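PDB 2IJG: cryptochrome DASH, chloroplast/mitochondrial from Arabidopsis thaliana, which repairs cyclobutane pyrimidine dimers in single-stranded DNA as a photolyase, binds DNA without sequence specificity, and may act as a photoreceptor. Local coordinates for residues G279-D284 against G462-F467; N380-S385 against W468-R473. All blocks are in the same frame, centred on the assembly; numbering follows the deposited sequence.

Contact 1. Residues G279-D284 against G462-F467; sequences GMLGPD and GEYVAF
L281 and Y464 bring the two backbones nearest each other, their CA atoms 5.5 Å apart, where the irregular loop 279-284 passes the first turn of helix 463-468. The Y464 ring carries most of the contact from the helix side. M280 lies over one of its faces: CB stands above the ring centre, 3.8 Å from the centroid and 11° off the normal, a CH-pi contact. Further along the same side chain, SD sits obliquely to the ring, 4.5 Å from its centroid, in a Met-aromatic contact. The peptide of M280 also presses on the ring, its O lying 3.1 Å from Y464 CE1. The phenol end reaches helix 375-387, where Y464 OH is hydrogen-bonded to E383 OE1. The loop runs on toward S286-S290, which probably bind FAD, and the M280 side chain lies about 10 Å from the bound FAD. L281 comes in at the ring's edge with CB, 3.7 Å from Y464 CD1. With CG anti to the backbone N (chi1 -171°), L281 CD1 is brought to the first helical turn, 3.5 Å from E463 O and 4.1 Å from F467 CB, the leucine lying roughly at right angles to the E463 side chain.

Contact 2. Residues N380-S385 against W468-R473; sequences NMKELS and WLQQLR
E383 and W468 make the main apolar contact, with the indole laid across the backbone and the inner side chain of E383. E383 CA lies 3.7 Å from the centroid of the six-membered ring and 8° off its normal, a CH-pi contact squarely over the face, while CB covers the same ring system nearer its rim. Because E383 CG is anti to the backbone N (chi1 -167°), the chain continues past the indole, CG coming 3.2 Å from W468 CZ2. The carboxylate, whose partner is Y464, lies nearly parallel to the indole plane, 10° away, on the face that CB covers. K382 adds aliphatic packing: CG approaches the indole obliquely, and CD lies 4.2 Å from L469 CD2.

The polar interaction belongs to the end of the same lysine. Its extended chain carries NZ to W468 O, giving a hydrogen bond of 2.9 Å, almost in line with the carbonyl. Q470 OE1 lies 2.8 Å from K382 NZ as well. The ammonium group thus meets the backbone just where the chain leaves helical geometry at L469. An alanine in place of W468 would probably open a gap beside E383 and leave its carboxylate less firmly positioned for Y464.

Both segments belong to the FAD-binding region of the photolyase family, the E383 side chain lying about 9 Å from the bound FAD. The contact joins helix 375-387 to the end of helix 463-468 and the loop leading to helix 477-481; elsewhere on helix 375-387, M381 and L384 pack against helix 410-420.

How the contacts relate
Contacts 1 and 2 use successive parts of one chain segment: the N-cap G462 and most of helix 463-468 form one side of contact 1, and its last residue, W468, with the following loop forms one side of contact 2. Contact 1 is partly buried and has no hydrogen bond between its segments, relying on a thioether, an aromatic ring and a leucine. Contact 2 is more buried overall, yet combines indole packing with a lysine-to-carbonyl bond at its more exposed margin. Contacts 1 and 2 lie about 10 Å apart, centre to centre. The Y464-E383 bond joins them, and the rings of Y464 and W468 meet at about 65°. Loop 279-284 and helix 375-387 also touch, through M280 and N380.

Contact 1. Residues G279-D284 against G462-F467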
ATOM      1  N   GLY A 279       6.730 -16.037   7.303  1.00 24.95           N
ATOM      2  CA  GLY A 279       6.953 -16.894   6.156  1.00 24.95           C
ATOM      3  C   GLY A 279       7.360 -16.031   4.978  1.00 25.05           C
ATOM      4  O   GLY A 279       7.319 -14.803   5.068  1.00 24.03           O
ATOM      5  N   MET A 280       7.742 -16.659   3.872  1.00 24.96           N
ATOM      6  CA  MET A 280       8.158 -15.916   2.690  1.00 25.92           C
ATOM      7  C   MET A 280       7.551 -16.472   1.416  1.00 25.77           C
ATOM      8  O   MET A 280       7.527 -15.793   0.392  1.00 26.14           O
ATOM      9  CB  MET A 280       9.684 -15.939   2.553  1.00 26.95           C
ATOM     10  CG  MET A 280      10.444 -15.340   3.721  1.00 28.71           C
ATOM     11  SD  MET A 280      12.235 -15.456   3.486  1.00 31.12           S
ATOM     12  CE  MET A 280      12.605 -13.841   3.008  1.00 31.47           C
ATOM     13  N   LEU A 281       7.053 -17.701   1.485  1.00 26.15           N
ATOM     14  CA  LEU A 281       6.482 -18.363   0.320  1.00 26.35           C
ATOM     15  C   LEU A 281       4.975 -18.590   0.385  1.00 25.78           C
ATOM     16  O   LEU A 281       4.451 -19.093   1.377  1.00 25.42           O
ATOM     17  CB  LEU A 281       7.192 -19.710   0.110  1.00 28.01           C
ATOM     18  CG  LEU A 281       6.943 -20.545  -1.155  1.00 29.15           C
ATOM     19  CD1 LEU A 281       7.802 -21.802  -1.096  1.00 30.16           C
ATOM     20  CD2 LEU A 281       5.489 -20.940  -1.265  1.00 30.65           C
ATOM     21  N   GLY A 282       4.286 -18.222  -0.690  1.00 25.36           N
ATOM     22  CA  GLY A 282       2.852 -18.430  -0.762  1.00 25.24           C
ATOM     23  C   GLY A 282       1.976 -17.325  -0.202  1.00 24.82           C
ATOM     24  O   GLY A 282       2.445 -16.455   0.530  1.00 24.65           O
ATOM     25  N   PRO A 283       0.680 -17.338  -0.542  1.00 23.86           N
ATOM     26  CA  PRO A 283      -0.265 -16.327  -0.067  1.00 23.28           C
ATOM     27  C   PRO A 283      -0.816 -16.585   1.334  1.00 23.70           C
ATOM     28  O   PRO A 283      -1.325 -15.668   1.977  1.00 24.23           O
ATOM     29  CB  PRO A 283      -1.358 -16.364  -1.129  1.00 22.75           C
ATOM     30  CG  PRO A 283      -1.389 -17.817  -1.503  1.00 22.62           C
ATOM     31  CD  PRO A 283       0.084 -18.148  -1.622  1.00 23.68           C
ATOM     32  N   ASP A 284      -0.702 -17.823   1.806  1.00 23.48           N
ATOM     33  CA  ASP A 284      -1.228 -18.207   3.119  1.00 24.01           C
ATOM     34  C   ASP A 284      -0.530 -17.717   4.383  1.00 22.98           C
ATOM     35  O   ASP A 284      -1.203 -17.452   5.376  1.00 23.24           O
ATOM     36  CB  ASP A 284      -1.338 -19.735   3.226  1.00 25.27           C
ATOM     37  CG  ASP A 284      -2.520 -20.301   2.461  1.00 27.03           C
ATOM     38  OD1 ASP A 284      -2.729 -21.529   2.528  1.00 28.60           O
ATOM     39  OD2 ASP A 284      -3.242 -19.529   1.797  1.00 29.33           O
ATOM     40  N   GLY A 462      14.719 -24.683   2.412  1.00 31.47           N
ATOM     41  CA  GLY A 462      15.116 -23.929   1.242  1.00 30.00           C
ATOM     42  C   GLY A 462      14.077 -23.984   0.139  1.00 29.44           C
ATOM     43  O   GLY A 462      14.401 -23.772  -1.030  1.00 29.33           O
ATOM     44  N   GLU A 463      12.825 -24.262   0.489  1.00 28.98           N
ATOM     45  CA  GLU A 463      11.798 -24.335  -0.540  1.00 28.83           C
ATOM     46  C   GLU A 463      11.445 -22.959  -1.088  1.00 27.43           C
ATOM     47  O   GLU A 463      10.982 -22.845  -2.221  1.00 27.12           O
ATOM     48  CB  GLU A 463      10.537 -25.050  -0.030  1.00 30.61           C
ATOM     49  CG  GLU A 463       9.680 -24.275   0.936  1.00 33.77           C
ATOM     50  CD  GLU A 463       8.366 -24.988   1.234  1.00 35.55           C
ATOM     51  OE1 GLU A 463       7.567 -25.192   0.293  1.00 36.75           O
ATOM     52  OE2 GLU A 463       8.134 -25.347   2.410  1.00 36.30           O
ATOM     53  N   TYR A 464      11.667 -21.912  -0.298  1.00 25.78           N
ATOM     54  CA  TYR A 464      11.376 -20.565  -0.781  1.00 24.36           C
ATOM     55  C   TYR A 464      12.387 -20.188  -1.857  1.00 23.39           C
ATOM     56  O   TYR A 464      12.023 -19.764  -2.954  1.00 22.09           O
ATOM     57  CB  TYR A 464      11.452 -19.533   0.348  1.00 23.86           C
ATOM     58  CG  TYR A 464      11.340 -18.121  -0.173  1.00 24.51           C
ATOM     59  CD1 TYR A 464      10.151 -17.659  -0.744  1.00 24.16           C
ATOM     60  CD2 TYR A 464      12.442 -17.267  -0.166  1.00 24.23           C
ATOM     61  CE1 TYR A 464      10.068 -16.387  -1.306  1.00 23.83           C
ATOM     62  CE2 TYR A 464      12.369 -15.992  -0.723  1.00 23.53           C
ATOM     63  CZ  TYR A 464      11.183 -15.559  -1.291  1.00 23.92           C
ATOM     64  OH  TYR A 464      11.118 -14.305  -1.858  1.00 23.02           O
ATOM     65  N   VAL A 465      13.664 -20.335  -1.532  1.00 23.11           N
ATOM     66  CA  VAL A 465      14.714 -20.009  -2.483  1.00 23.72           C
ATOM     67  C   VAL A 465      14.600 -20.885  -3.731  1.00 23.66           C
ATOM     68  O   VAL A 465      14.844 -20.424  -4.852  1.00 24.41           O
ATOM     69  CB  VAL A 465      16.103 -20.176  -1.842  1.00 24.38           C
ATOM     70  CG1 VAL A 465      17.169 -20.056  -2.900  1.00 27.12           C
ATOM     71  CG2 VAL A 465      16.317 -19.099  -0.776  1.00 23.01           C
ATOM     72  N   ALA A 466      14.205 -22.140  -3.541  1.00 22.92           N
ATOM     73  CA  ALA A 466      14.055 -23.067  -4.662  1.00 22.87           C
ATOM     74  C   ALA A 466      12.892 -22.668  -5.562  1.00 22.17           C
ATOM     75  O   ALA A 466      12.968 -22.793  -6.786  1.00 22.58           O
ATOM     76  CB  ALA A 466      13.849 -24.487  -4.145  1.00 23.17           C
ATOM     77  N   PHE A 467      11.810 -22.191  -4.959  1.00 20.86           N
ATOM     78  CA  PHE A 467      10.650 -21.789  -5.735  1.00 19.61           C
ATOM     79  C   PHE A 467      11.003 -20.670  -6.720  1.00 19.42           C
ATOM     80  O   PHE A 467      10.483 -20.630  -7.836  1.00 18.91           O
ATOM     81  CB  PHE A 467       9.525 -21.320  -4.807  1.00 20.01           C
ATOM     82  CG  PHE A 467       8.292 -20.868  -5.534  1.00 19.84           C
ATOM     83  CD1 PHE A 467       7.360 -21.790  -5.990  1.00 20.54           C
ATOM     84  CD2 PHE A 467       8.086 -19.520  -5.803  1.00 19.98           C
ATOM     85  CE1 PHE A 467       6.235 -21.376  -6.709  1.00 20.44           C
ATOM     86  CE2 PHE A 467       6.965 -19.097  -6.519  1.00 20.02           C
ATOM     87  CZ  PHE A 467       6.040 -20.031  -6.973  1.00 20.02           C
TER

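Contact 2. Residues N380-S385 against W468-R473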
ATOM      1  N   ASN A 380      14.254 -13.172  -2.981  1.00 18.86           N
ATOM      2  CA  ASN A 380      13.382 -12.056  -2.637  1.00 18.99           C
ATOM      3  C   ASN A 380      13.334 -10.965  -3.699  1.00 19.21           C
ATOM      4  O   ASN A 380      12.262 -10.467  -4.029  1.00 18.25           O
ATOM      5  CB  ASN A 380      13.814 -11.459  -1.304  1.00 18.57           C
ATOM      6  CG  ASN A 380      13.198 -12.177  -0.138  1.00 18.30           C
ATOM      7  OD1 ASN A 380      12.015 -12.007   0.148  1.00 19.28           O
ATOM      8  ND2 ASN A 380      13.986 -13.002   0.534  1.00 18.78           N
ATOM      9  N   MET A 381      14.490 -10.600  -4.244  1.00 19.66           N
ATOM     10  CA  MET A 381      14.527  -9.555  -5.252  1.00 19.62           C
ATOM     11  C   MET A 381      13.811  -9.998  -6.519  1.00 19.61           C
ATOM     12  O   MET A 381      13.181  -9.190  -7.196  1.00 19.29           O
ATOM     13  CB  MET A 381      15.975  -9.158  -5.553  1.00 19.77           C
ATOM     14  CG  MET A 381      16.710  -8.588  -4.337  1.00 20.34           C
ATOM     15  SD  MET A 381      15.761  -7.294  -3.477  1.00 21.57           S
ATOM     16  CE  MET A 381      15.731  -6.014  -4.725  1.00 21.05           C
ATOM     17  N   LYS A 382      13.899 -11.285  -6.837  1.00 20.24           N
ATOM     18  CA  LYS A 382      13.229 -11.809  -8.021  1.00 19.82           C
ATOM     19  C   LYS A 382      11.715 -11.781  -7.798  1.00 19.19           C
ATOM     20  O   LYS A 382      10.950 -11.426  -8.698  1.00 19.32           O
ATOM     21  CB  LYS A 382      13.698 -13.233  -8.297  1.00 21.16           C
ATOM     22  CG  LYS A 382      13.296 -13.774  -9.665  1.00 23.46           C
ATOM     23  CD  LYS A 382      13.955 -15.122  -9.891  1.00 26.80           C
ATOM     24  CE  LYS A 382      13.748 -15.652 -11.291  1.00 29.13           C
ATOM     25  NZ  LYS A 382      14.580 -16.879 -11.495  1.00 30.79           N
ATOM     26  N   GLU A 383      11.279 -12.147  -6.595  1.00 18.85           N
ATOM     27  CA  GLU A 383       9.851 -12.127  -6.294  1.00 18.75           C
ATOM     28  C   GLU A 383       9.343 -10.696  -6.506  1.00 18.25           C
ATOM     29  O   GLU A 383       8.330 -10.469  -7.177  1.00 17.05           O
ATOM     30  CB  GLU A 383       9.589 -12.561  -4.845  1.00 18.64           C
ATOM     31  CG  GLU A 383       8.115 -12.864  -4.567  1.00 19.34           C
ATOM     32  CD  GLU A 383       7.802 -13.133  -3.101  1.00 19.33           C
ATOM     33  OE1 GLU A 383       8.713 -13.516  -2.341  1.00 19.50           O
ATOM     34  OE2 GLU A 383       6.626 -12.970  -2.711  1.00 21.38           O
ATOM     35  N   LEU A 384      10.073  -9.733  -5.948  1.00 17.53           N
ATOM     36  CA  LEU A 384       9.710  -8.325  -6.064  1.00 16.69           C
ATOM     37  C   LEU A 384       9.512  -7.824  -7.496  1.00 16.79           C
ATOM     38  O   LEU A 384       8.496  -7.195  -7.799  1.00 16.37           O
ATOM     39  CB  LEU A 384      10.761  -7.452  -5.380  1.00 16.55           C
ATOM     40  CG  LEU A 384      10.502  -5.944  -5.479  1.00 17.16           C
ATOM     41  CD1 LEU A 384       9.218  -5.598  -4.704  1.00 15.29           C
ATOM     42  CD2 LEU A 384      11.695  -5.180  -4.916  1.00 16.59           C
ATOM     43  N   SER A 385      10.476  -8.077  -8.378  1.00 16.60           N
ATOM     44  CA  SER A 385      10.345  -7.593  -9.753  1.00 17.45           C
ATOM     45  C   SER A 385       9.364  -8.418 -10.587  1.00 17.30           C
ATOM     46  O   SER A 385       8.877  -7.961 -11.620  1.00 17.44           O
ATOM     47  CB  SER A 385      11.713  -7.559 -10.450  1.00 17.94           C
ATOM     48  OG  SER A 385      12.238  -8.861 -10.614  1.00 19.06           O
ATOM     49  N   TRP A 468      11.893 -19.769  -6.315  1.00 18.71           N
ATOM     50  CA  TRP A 468      12.263 -18.654  -7.185  1.00 19.24           C
ATOM     51  C   TRP A 468      13.522 -18.822  -8.016  1.00 19.12           C
ATOM     52  O   TRP A 468      13.599 -18.319  -9.135  1.00 19.65           O
ATOM     53  CB  TRP A 468      12.371 -17.361  -6.371  1.00 17.51           C
ATOM     54  CG  TRP A 468      11.031 -16.831  -5.975  1.00 18.55           C
ATOM     55  CD1 TRP A 468      10.434 -16.927  -4.747  1.00 17.01           C
ATOM     56  CD2 TRP A 468      10.080 -16.198  -6.836  1.00 17.26           C
ATOM     57  NE1 TRP A 468       9.168 -16.397  -4.797  1.00 17.65           N
ATOM     58  CE2 TRP A 468       8.924 -15.944  -6.067  1.00 17.45           C
ATOM     59  CE3 TRP A 468      10.092 -15.824  -8.186  1.00 17.84           C
ATOM     60  CZ2 TRP A 468       7.788 -15.334  -6.602  1.00 16.97           C
ATOM     61  CZ3 TRP A 468       8.963 -15.215  -8.720  1.00 18.46           C
ATOM     62  CH2 TRP A 468       7.823 -14.977  -7.925  1.00 18.70           C
ATOM     63  N   LEU A 469      14.509 -19.523  -7.475  1.00 20.55           N
ATOM     64  CA  LEU A 469      15.771 -19.722  -8.179  1.00 21.33           C
ATOM     65  C   LEU A 469      15.864 -21.144  -8.738  1.00 22.30           C
ATOM     66  O   LEU A 469      16.235 -22.078  -8.028  1.00 22.09           O
ATOM     67  CB  LEU A 469      16.929 -19.444  -7.219  1.00 21.39           C
ATOM     68  CG  LEU A 469      16.754 -18.162  -6.389  1.00 21.46           C
ATOM     69  CD1 LEU A 469      17.920 -18.003  -5.433  1.00 21.29           C
ATOM     70  CD2 LEU A 469      16.640 -16.956  -7.311  1.00 20.95           C
ATOM     71  N   GLN A 470      15.523 -21.294 -10.014  1.00 23.39           N
ATOM     72  CA  GLN A 470      15.548 -22.596 -10.675  1.00 25.13           C
ATOM     73  C   GLN A 470      16.846 -23.386 -10.455  1.00 25.89           C
ATOM     74  O   GLN A 470      16.811 -24.597 -10.226  1.00 25.58           O
ATOM     75  CB  GLN A 470      15.289 -22.433 -12.181  1.00 25.49           C
ATOM     76  CG  GLN A 470      16.249 -21.483 -12.892  1.00 26.88           C
ATOM     77  CD  GLN A 470      15.786 -20.034 -12.864  1.00 27.95           C
ATOM     78  OE1 GLN A 470      15.209 -19.570 -11.879  1.00 27.54           O
ATOM     79  NE2 GLN A 470      16.050 -19.306 -13.949  1.00 27.18           N
ATOM     80  N   GLN A 471      17.987 -22.704 -10.511  1.00 26.68           N
ATOM     81  CA  GLN A 471      19.273 -23.368 -10.325  1.00 27.46           C
ATOM     82  C   GLN A 471      19.372 -24.178  -9.031  1.00 28.34           C
ATOM     83  O   GLN A 471      20.245 -25.037  -8.899  1.00 27.95           O
ATOM     84  CB  GLN A 471      20.423 -22.348 -10.366  1.00 26.81           C
ATOM     85  CG  GLN A 471      20.510 -21.550 -11.662  1.00 26.40           C
ATOM     86  CD  GLN A 471      19.798 -20.211 -11.572  1.00 26.19           C
ATOM     87  OE1 GLN A 471      18.769 -20.088 -10.909  1.00 25.47           O
ATOM     88  NE2 GLN A 471      20.335 -19.202 -12.256  1.00 25.20           N
ATOM     89  N   LEU A 472      18.481 -23.923  -8.080  1.00 28.78           N
ATOM     90  CA  LEU A 472      18.534 -24.642  -6.811  1.00 29.47           C
ATOM     91  C   LEU A 472      17.435 -25.694  -6.637  1.00 30.14           C
ATOM     92  O   LEU A 472      17.410 -26.413  -5.637  1.00 29.46           O
ATOM     93  CB  LEU A 472      18.481 -23.636  -5.657  1.00 29.29           C
ATOM     94  CG  LEU A 472      19.471 -22.470  -5.773  1.00 29.50           C
ATOM     95  CD1 LEU A 472      19.315 -21.548  -4.578  1.00 30.09           C
ATOM     96  CD2 LEU A 472      20.895 -22.996  -5.847  1.00 29.72           C
ATOM     97  N   ARG A 473      16.544 -25.790  -7.617  1.00 31.84           N
ATOM     98  CA  ARG A 473      15.429 -26.735  -7.570  1.00 33.65           C
ATOM     99  C   ARG A 473      15.815 -28.164  -7.194  1.00 34.98           C
ATOM    100  O   ARG A 473      15.253 -28.741  -6.260  1.00 35.24           O
ATOM    101  CB  ARG A 473      14.708 -26.763  -8.922  1.00 34.62           C
ATOM    102  CG  ARG A 473      14.122 -25.432  -9.369  1.00 36.23           C
ATOM    103  CD  ARG A 473      12.774 -25.143  -8.730  1.00 36.28           C
ATOM    104  NE  ARG A 473      12.335 -23.772  -8.993  1.00 36.47           N
ATOM    105  CZ  ARG A 473      11.980 -23.303 -10.185  1.00 36.31           C
ATOM    106  NH1 ARG A 473      11.999 -24.094 -11.248  1.00 36.35           N
ATOM    107  NH2 ARG A 473      11.620 -22.033 -10.317  1.00 36.29           N
TER